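Local coordinates for ABC transporter ATP-binding protein (Leptospira interrogans serovar Copenhageni, PDB 4HZI) that serves as the ATPase subunit of an orphan ABC transporter involved in manganese utilization and tolerance, and probably binds and hydrolyses ATP, at residues L79-I84 / I110-S115; L126-T131 / K180-L185; L170-T173 / E178-K181. All blocks are in the same frame, centred on the assembly; numbering follows the deposited sequence.

Contact 1 closes before contact 2 opens in this ABC ATPase chain; contact 3 begins inside the span closed by contact 2, and both end on helix 176-188, sharing K180 and K181. Contact 1 lies about 8 Å from the chain centre, where the end of helix 73-80 meets strand 110-113, an outermost strand of this chain's mixed sheet. Contacts 2 and 3 lie about 17 and 19 Å from it, their centres about 6 Å apart. Contacts 1 and 2 are about 18 Å apart between centres, but S115 OG and K180 NZ, 2.7 Å apart, probably form a hydrogen bond, and L113 packs on L183 and F184. Helix 176-188 thus joins the sheet core to the outlying helices.

Contact 1 of 3, residues L79-I84 / I110-S115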
loop_
_atom_site.group_PDB
_atom_site.type_symbol
_atom_site.label_atom_id
_atom_site.label_comp_id
_atom_site.label_asym_id
_atom_site.label_seq_id
_atom_site.Cartn_x
_atom_site.Cartn_y
_atom_site.Cartn_z
ATOM N N LEU A 79 -8.333 6.003 19.816
ATOM C CA LEU A 79 -8.715 6.933 20.827
ATOM C C LEU A 79 -10.016 7.608 20.435
ATOM O O LEU A 79 -10.949 7.700 21.224
ATOM C CB LEU A 79 -7.564 7.909 21.036
ATOM C CG LEU A 79 -7.620 8.772 22.284
ATOM C CD1 LEU A 79 -6.246 9.260 22.690
ATOM C CD2 LEU A 79 -8.556 9.961 22.071
ATOM N N ILE A 80 -10.115 8.061 19.171
ATOM C CA ILE A 80 -11.397 8.639 18.717
ATOM C C ILE A 80 -12.587 7.641 18.805
ATOM O O ILE A 80 -13.707 8.037 19.114
ATOM C CB ILE A 80 -11.230 9.244 17.297
ATOM C CG1 ILE A 80 -10.255 10.419 17.348
ATOM C CG2 ILE A 80 -12.561 9.700 16.713
ATOM C CD1 ILE A 80 -9.732 10.922 16.029
ATOM N N TYR A 81 -12.326 6.343 18.651
ATOM C CA TYR A 81 -13.365 5.329 18.689
ATOM C C TYR A 81 -13.599 4.783 20.099
ATOM O O TYR A 81 -14.361 3.825 20.283
ATOM C CB TYR A 81 -13.022 4.208 17.701
ATOM C CG TYR A 81 -14.193 3.352 17.252
ATOM C CD1 TYR A 81 -15.359 3.923 16.748
ATOM C CD2 TYR A 81 -14.135 1.961 17.334
ATOM C CE1 TYR A 81 -16.444 3.126 16.338
ATOM C CE2 TYR A 81 -15.190 1.171 16.894
ATOM C CZ TYR A 81 -16.343 1.756 16.406
ATOM O OH TYR A 81 -17.402 0.952 16.003
ATOM N N GLY A 82 -12.963 5.387 21.094
ATOM C CA GLY A 82 -13.162 5.021 22.514
ATOM C C GLY A 82 -12.518 3.705 22.946
ATOM O O GLY A 82 -12.973 3.075 23.935
ATOM N N MET A 83 -11.487 3.269 22.225
ATOM C CA MET A 83 -10.826 1.973 22.499
ATOM C C MET A 83 -9.678 2.119 23.495
ATOM O O MET A 83 -9.311 1.147 24.173
ATOM C CB MET A 83 -10.293 1.291 21.233
ATOM C CG MET A 83 -11.313 0.809 20.207
ATOM S SD MET A 83 -12.055 -0.822 20.506
ATOM C CE MET A 83 -10.593 -1.844 20.678
ATOM N N ILE A 84 -9.093 3.315 23.539
ATOM C CA ILE A 84 -8.094 3.708 24.518
ATOM C C ILE A 84 -8.434 5.076 25.048
ATOM O O ILE A 84 -9.093 5.895 24.370
ATOM C CB ILE A 84 -6.658 3.767 23.950
ATOM C CG1 ILE A 84 -6.563 4.798 22.833
ATOM C CG2 ILE A 84 -6.224 2.400 23.472
ATOM C CD1 ILE A 84 -5.149 4.946 22.284
ATOM N N ILE A 110 -20.391 6.786 15.561
ATOM C CA ILE A 110 -19.210 6.922 14.716
ATOM C C ILE A 110 -19.106 5.712 13.807
ATOM O O ILE A 110 -18.927 4.589 14.296
ATOM C CB ILE A 110 -17.935 7.020 15.545
ATOM C CG1 ILE A 110 -18.005 8.204 16.516
ATOM C CG2 ILE A 110 -16.730 7.165 14.621
ATOM C CD1 ILE A 110 -16.720 8.409 17.352
ATOM N N GLY A 111 -19.250 5.914 12.492
ATOM C CA GLY A 111 -19.042 4.815 11.538
ATOM C C GLY A 111 -17.571 4.597 11.287
ATOM O O GLY A 111 -16.818 5.554 11.245
ATOM N N ILE A 112 -17.152 3.352 11.120
ATOM C CA ILE A 112 -15.782 3.037 10.797
ATOM C C ILE A 112 -15.709 2.205 9.563
ATOM O O ILE A 112 -16.412 1.180 9.466
ATOM C CB ILE A 112 -15.083 2.159 11.862
ATOM C CG1 ILE A 112 -15.112 2.816 13.219
ATOM C CG2 ILE A 112 -13.636 1.861 11.419
ATOM C CD1 ILE A 112 -14.212 4.021 13.313
ATOM N N LEU A 113 -14.864 2.623 8.629
ATOM C CA LEU A 113 -14.506 1.773 7.499
ATOM C C LEU A 113 -13.052 1.332 7.716
ATOM O O LEU A 113 -12.106 2.138 7.588
ATOM C CB LEU A 113 -14.672 2.526 6.183
ATOM C CG LEU A 113 -14.710 1.708 4.866
ATOM C CD1 LEU A 113 -14.782 2.625 3.660
ATOM C CD2 LEU A 113 -13.553 0.755 4.678
ATOM N N ASP A 114 -12.866 0.067 8.058
ATOM C CA ASP A 114 -11.517 -0.522 8.189
ATOM C C ASP A 114 -11.492 -1.930 7.567
ATOM O O ASP A 114 -12.405 -2.721 7.751
ATOM C CB ASP A 114 -10.994 -0.476 9.645
ATOM C CG ASP A 114 -11.522 -1.598 10.518
ATOM O OD1 ASP A 114 -12.617 -2.145 10.245
ATOM O OD2 ASP A 114 -10.819 -1.922 11.500
ATOM N N SER A 115 -10.463 -2.204 6.779
ATOM C CA SER A 115 -10.462 -3.380 5.905
ATOM C C SER A 115 -10.071 -4.668 6.634
ATOM O O SER A 115 -10.385 -5.754 6.166
ATOM C CB SER A 115 -9.549 -3.129 4.700
ATOM O OG SER A 115 -9.864 -1.877 4.092
HETATM O O HOH W 1 -19.427 2.041 14.756
#
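I112 lies over one face of the Y81 ring, at the place where the helix that follows the probable P-loop (Walker A) of this ABC ATPase fold ends against an outermost strand of the mixed sheet. The tight part is this aliphatic-aromatic contact. I112 CG1 sits 3.6 Å from the Y81 ring centroid and 21° off the ring normal, a CH-pi interaction displaced toward the rim, with CE1 the ring atom nearest to it. I112 CD1 turns back over the same ring and comes 3.6 Å from Y81 CD1. The tyrosine is carried to the strand by its first torsion (chi1 -159°), which sets CG anti to the backbone nitrogen. Beside it I110, two residues earlier on the same side of the strand, adds a second apolar branch: its CG2 is 4.1 Å from Y81 CD1, while its CD1 reaches back to I80 O at 3.5 Å. I80 and I110 also meet, more loosely, and both continue onto F194 of the neighbouring strand 194-198, so this half is buried.

Y81 begins the turn that leaves the helix. G82, with positive phi, is the C-prime residue of a Schellman motif, with M83 N bonded to N78 O and G82 N to L79 O. R107 NH1 holds Y81 O and Y98 OH holds I80 O, tying these carbonyls to helix 103-108 and to Y98, just after strand 96-97.

The hydroxyl end of Y81 is the loose side. No direct hydrogen bond joins the two segments; a water in the plane of the ring, at its edge, bridges them instead. That water lies 2.6 Å from Y81 OH and 2.6 Å from I110 O, to which it can donate.

Contact 2 of 3, residues L126-T131 / K180-L185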
loop_
_atom_site.group_PDB
_atom_site.type_symbol
_atom_site.label_atom_id
_atom_site.label_comp_id
_atom_site.label_asym_id
_atom_site.label_seq_id
_atom_site.Cartn_x
_atom_site.Cartn_y
_atom_site.Cartn_z
ATOM N N LEU A 126 -20.735 -14.311 3.395
ATOM C CA LEU A 126 -21.991 -13.561 3.473
ATOM C C LEU A 126 -22.286 -12.884 2.160
ATOM O O LEU A 126 -21.379 -12.644 1.363
ATOM C CB LEU A 126 -21.909 -12.504 4.581
ATOM C CG LEU A 126 -21.509 -13.030 5.964
ATOM C CD1 LEU A 126 -21.114 -11.912 6.923
ATOM C CD2 LEU A 126 -22.643 -13.866 6.540
ATOM N N THR A 127 -23.557 -12.578 1.924
ATOM C CA THR A 127 -23.941 -11.785 0.770
ATOM C C THR A 127 -23.569 -10.306 1.029
ATOM O O THR A 127 -23.175 -9.949 2.150
ATOM C CB THR A 127 -25.443 -11.898 0.483
ATOM O OG1 THR A 127 -26.196 -11.388 1.604
ATOM C CG2 THR A 127 -25.831 -13.384 0.187
ATOM N N VAL A 128 -23.720 -9.476 -0.006
ATOM C CA VAL A 128 -23.605 -8.023 0.093
ATOM C C VAL A 128 -24.579 -7.479 1.142
ATOM O O VAL A 128 -24.179 -6.781 2.070
ATOM C CB VAL A 128 -23.832 -7.360 -1.285
ATOM C CG1 VAL A 128 -24.100 -5.881 -1.194
ATOM C CG2 VAL A 128 -22.640 -7.602 -2.197
ATOM N N LYS A 129 -25.857 -7.830 1.027
ATOM C CA LYS A 129 -26.852 -7.332 1.980
ATOM C C LYS A 129 -26.489 -7.763 3.403
ATOM O O LYS A 129 -26.580 -6.977 4.355
ATOM C CB LYS A 129 -28.240 -7.854 1.584
ATOM C CG LYS A 129 -29.398 -7.426 2.469
ATOM C CD LYS A 129 -30.617 -8.336 2.245
ATOM C CE LYS A 129 -30.447 -9.658 2.992
ATOM N NZ LYS A 129 -31.302 -10.761 2.465
ATOM N N ASP A 130 -26.115 -9.023 3.551
ATOM C CA ASP A 130 -25.760 -9.563 4.849
ATOM C C ASP A 130 -24.577 -8.810 5.467
ATOM O O ASP A 130 -24.521 -8.542 6.668
ATOM C CB ASP A 130 -25.407 -11.041 4.707
ATOM C CG ASP A 130 -26.624 -11.903 4.389
ATOM O OD1 ASP A 130 -27.755 -11.478 4.729
ATOM O OD2 ASP A 130 -26.436 -12.993 3.798
ATOM N N THR A 131 -23.611 -8.499 4.629
ATOM C CA THR A 131 -22.417 -7.789 5.069
ATOM C C THR A 131 -22.788 -6.413 5.589
ATOM O O THR A 131 -22.264 -5.985 6.603
ATOM C CB THR A 131 -21.406 -7.716 3.908
ATOM O OG1 THR A 131 -21.000 -9.052 3.564
ATOM C CG2 THR A 131 -20.190 -6.914 4.291
ATOM N N LYS A 180 -14.752 -2.368 -0.986
ATOM C CA LYS A 180 -14.631 -1.153 -0.184
ATOM C C LYS A 180 -15.922 -0.335 -0.231
ATOM O O LYS A 180 -16.308 0.232 0.777
ATOM C CB LYS A 180 -13.416 -0.306 -0.586
ATOM C CG LYS A 180 -12.060 -0.996 -0.450
ATOM C CD LYS A 180 -11.798 -1.508 0.937
ATOM C CE LYS A 180 -10.458 -2.232 1.036
ATOM N NZ LYS A 180 -9.393 -1.342 1.520
ATOM N N LYS A 181 -16.627 -0.325 -1.371
ATOM C CA LYS A 181 -17.934 0.333 -1.457
ATOM C C LYS A 181 -18.893 -0.259 -0.478
ATOM O O LYS A 181 -19.624 0.458 0.187
ATOM C CB LYS A 181 -18.551 0.198 -2.854
ATOM C CG LYS A 181 -17.707 0.748 -3.972
ATOM C CD LYS A 181 -18.356 0.498 -5.331
ATOM C CE LYS A 181 -17.370 0.779 -6.441
ATOM N NZ LYS A 181 -18.041 0.820 -7.783
ATOM N N ILE A 182 -18.890 -1.578 -0.385
ATOM C CA ILE A 182 -19.824 -2.260 0.469
ATOM C C ILE A 182 -19.465 -2.057 1.936
ATOM O O ILE A 182 -20.371 -1.863 2.790
ATOM C CB ILE A 182 -19.958 -3.756 0.068
ATOM C CG1 ILE A 182 -20.586 -3.885 -1.342
ATOM C CG2 ILE A 182 -20.767 -4.522 1.073
ATOM C CD1 ILE A 182 -21.746 -2.984 -1.655
ATOM N N LEU A 183 -18.163 -2.061 2.240
ATOM C CA LEU A 183 -17.721 -1.693 3.587
ATOM C C LEU A 183 -18.094 -0.255 3.943
ATOM O O LEU A 183 -18.450 0.015 5.104
ATOM C CB LEU A 183 -16.237 -1.953 3.798
ATOM C CG LEU A 183 -15.869 -3.437 3.720
ATOM C CD1 LEU A 183 -14.365 -3.616 3.851
ATOM C CD2 LEU A 183 -16.599 -4.231 4.781
ATOM N N PHE A 184 -18.047 0.656 2.998
ATOM C CA PHE A 184 -18.525 1.988 3.254
ATOM C C PHE A 184 -20.036 1.977 3.626
ATOM O O PHE A 184 -20.470 2.598 4.610
ATOM C CB PHE A 184 -18.249 2.858 2.064
ATOM C CG PHE A 184 -18.696 4.291 2.216
ATOM C CD1 PHE A 184 -19.979 4.688 1.870
ATOM C CD2 PHE A 184 -17.835 5.257 2.712
ATOM C CE1 PHE A 184 -20.383 6.009 1.989
ATOM C CE2 PHE A 184 -18.231 6.572 2.841
ATOM C CZ PHE A 184 -19.511 6.957 2.501
ATOM N N LEU A 185 -20.832 1.219 2.869
ATOM C CA LEU A 185 -22.274 1.142 3.160
ATOM C C LEU A 185 -22.530 0.588 4.550
ATOM O O LEU A 185 -23.371 1.101 5.312
ATOM C CB LEU A 185 -23.014 0.323 2.083
ATOM C CG LEU A 185 -22.964 0.918 0.693
ATOM C CD1 LEU A 185 -23.851 0.170 -0.275
ATOM C CD2 LEU A 185 -23.340 2.402 0.761
#
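I182 on helix 176-188 points at helix 128-133 and divides its two branches between V128 and T131, one turn apart. The contact across the segments is entirely apolar. I182 CD1 meets V128 CG1 at 3.8 Å, and I182 CG2 faces the methyl T131 CG2 at 4.1 Å; in both pairs the side chains run at about a right angle to each other. I182 has its CG1 branch beside the backbone nitrogen (chi1 -65°), and the bend after it (chi2 -43°) turns CD1 to V128, leaving CG2 for T131. All three residues are buried; L174 touches both I182 and V128, and Y171 touches T131.

The hydrogen bonds belong to the helix start. T131 uses its other branch, OG1, to donate to T127 O at 2.7 Å, tilted 33° from the carbonyl plane, while T131 N reaches the same oxygen at 2.9 Å from the opposite face. Two bonds therefore hold T127 O and fix the rotation of T131, whose methyl is left to face I182. T127 is at the N-cap and the geometry fits a capping box: D130 N to T127 OG1, an atom whose place is doubtful, and a weak return bond from T127 N to D130 OD2.

Packing of a short helix on the helix that follows the probable signature motif is consistent with the helical subdomain of ABC ATPases.

Contact 3 of 3, residues L170-T173 / E178-K181; sequences LYNT and EKKK
L170 O, next to the Y171 that makes the contact, is gripped twice by T173: the hydroxyl OG1 donates to it at 2.8 Å, tilted 18° from the carbonyl plane, and the amide T173 N at 3.1 Å. These bonds close the short 3-10 segment 171-173, after which the LSSGE sequence, probably the ABC signature motif, leads into helix 176-188. Q169 NE2 also bonds to T173 OG1, and L126 joins Y171 through a backbone bond, so the segment is held from more than one direction.

With chi1 at 174° the Y171 ring swings away from its own amide and out to the helix, where K179 crosses it at about a right angle. K179 CG stands 4.0 Å from the ring centroid and 24° off its normal, a CH-pi contact offset toward the rim. The methylenes follow the ring in order: CB lies 3.3 Å from Y171 OH, and CD lies by CE2. K179 is extended beyond CG, and this carries CE out above the rim on the CE2 side, to within 3.5 Å of Y171 O. L183 and I182, a turn further along the helix, touch the same tyrosine.

At the far end K179 NZ lies 4.0 Å from N172 O, with N172 OD1 a little farther, a loose approach with no hydrogen bond across the segments.

The lysine is thus amphipathic in use: its aliphatic stem packs on the tyrosine, while its ammonium ends among the oxygens of an exposed turn, where any attraction is probably weak and electrostatic.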
loop_
_atom_site.group_PDB
_atom_site.type_symbol
_atom_site.label_atom_id
_atom_site.label_comp_id
_atom_site.label_asym_id
_atom_site.label_seq_id
_atom_site.Cartn_x
_atom_site.Cartn_y
_atom_site.Cartn_z
ATOM N N LEU A 170 -22.349 -12.813 -3.333
ATOM C CA LEU A 170 -21.431 -13.041 -2.228
ATOM C C LEU A 170 -20.367 -11.937 -2.222
ATOM O O LEU A 170 -19.850 -11.559 -3.284
ATOM C CB LEU A 170 -20.736 -14.384 -2.372
ATOM C CG LEU A 170 -21.666 -15.599 -2.398
ATOM C CD1 LEU A 170 -20.846 -16.852 -2.668
ATOM C CD2 LEU A 170 -22.424 -15.698 -1.080
ATOM N N TYR A 171 -20.034 -11.470 -1.020
ATOM C CA TYR A 171 -19.075 -10.387 -0.818
ATOM C C TYR A 171 -17.698 -10.787 -1.365
ATOM O O TYR A 171 -17.000 -9.985 -2.007
ATOM C CB TYR A 171 -19.002 -10.064 0.683
ATOM C CG TYR A 171 -17.933 -9.059 1.059
ATOM C CD1 TYR A 171 -18.178 -7.690 0.984
ATOM C CD2 TYR A 171 -16.681 -9.477 1.494
ATOM C CE1 TYR A 171 -17.187 -6.767 1.322
ATOM C CE2 TYR A 171 -15.695 -8.563 1.831
ATOM C CZ TYR A 171 -15.964 -7.207 1.744
ATOM O OH TYR A 171 -14.982 -6.305 2.086
ATOM N N ASN A 172 -17.328 -12.048 -1.148
ATOM C CA ASN A 172 -16.036 -12.543 -1.599
ATOM C C ASN A 172 -15.876 -12.645 -3.114
ATOM O O ASN A 172 -14.767 -12.835 -3.597
ATOM C CB ASN A 172 -15.679 -13.869 -0.908
ATOM C CG ASN A 172 -15.163 -13.666 0.518
ATOM O OD1 ASN A 172 -14.661 -12.589 0.876
ATOM N ND2 ASN A 172 -15.280 -14.707 1.342
ATOM N N THR A 173 -16.945 -12.448 -3.871
ATOM C CA THR A 173 -16.823 -12.431 -5.318
ATOM C C THR A 173 -16.749 -11.029 -5.887
ATOM O O THR A 173 -16.612 -10.856 -7.098
ATOM C CB THR A 173 -17.968 -13.216 -5.986
ATOM O OG1 THR A 173 -19.208 -12.505 -5.831
ATOM C CG2 THR A 173 -18.068 -14.600 -5.362
ATOM N N GLU A 178 -14.979 -2.664 -5.270
ATOM C CA GLU A 178 -16.359 -2.935 -4.860
ATOM C C GLU A 178 -16.492 -3.386 -3.423
ATOM O O GLU A 178 -17.448 -2.991 -2.777
ATOM C CB GLU A 178 -16.979 -4.005 -5.774
ATOM C CG GLU A 178 -17.193 -3.496 -7.168
ATOM C CD GLU A 178 -17.664 -4.549 -8.170
ATOM O OE1 GLU A 178 -17.481 -5.766 -7.951
ATOM O OE2 GLU A 178 -18.194 -4.115 -9.209
ATOM N N LYS A 179 -15.575 -4.210 -2.909
ATOM C CA LYS A 179 -15.633 -4.577 -1.492
ATOM C C LYS A 179 -15.597 -3.338 -0.617
ATOM O O LYS A 179 -16.306 -3.272 0.387
ATOM C CB LYS A 179 -14.497 -5.494 -1.122
ATOM C CG LYS A 179 -14.688 -6.881 -1.696
ATOM C CD LYS A 179 -13.518 -7.776 -1.368
ATOM C CE LYS A 179 -13.631 -9.058 -2.171
ATOM N NZ LYS A 179 -12.610 -9.992 -1.704
ATOM N N LYS A 180 -14.752 -2.368 -0.986
ATOM C CA LYS A 180 -14.631 -1.153 -0.184
ATOM C C LYS A 180 -15.922 -0.335 -0.231
ATOM O O LYS A 180 -16.308 0.232 0.777
ATOM C CB LYS A 180 -13.416 -0.306 -0.586
ATOM C CG LYS A 180 -12.060 -0.996 -0.450
ATOM C CD LYS A 180 -11.798 -1.508 0.937
ATOM C CE LYS A 180 -10.458 -2.232 1.036
ATOM N NZ LYS A 180 -9.393 -1.342 1.520
ATOM N N LYS A 181 -16.627 -0.325 -1.371
ATOM C CA LYS A 181 -17.934 0.333 -1.457
ATOM C C LYS A 181 -18.893 -0.259 -0.478
ATOM O O LYS A 181 -19.624 0.458 0.187
ATOM C CB LYS A 181 -18.551 0.198 -2.854
ATOM C CG LYS A 181 -17.707 0.748 -3.972
ATOM C CD LYS A 181 -18.356 0.498 -5.331
ATOM C CE LYS A 181 -17.370 0.779 -6.441
ATOM N NZ LYS A 181 -18.041 0.820 -7.783
#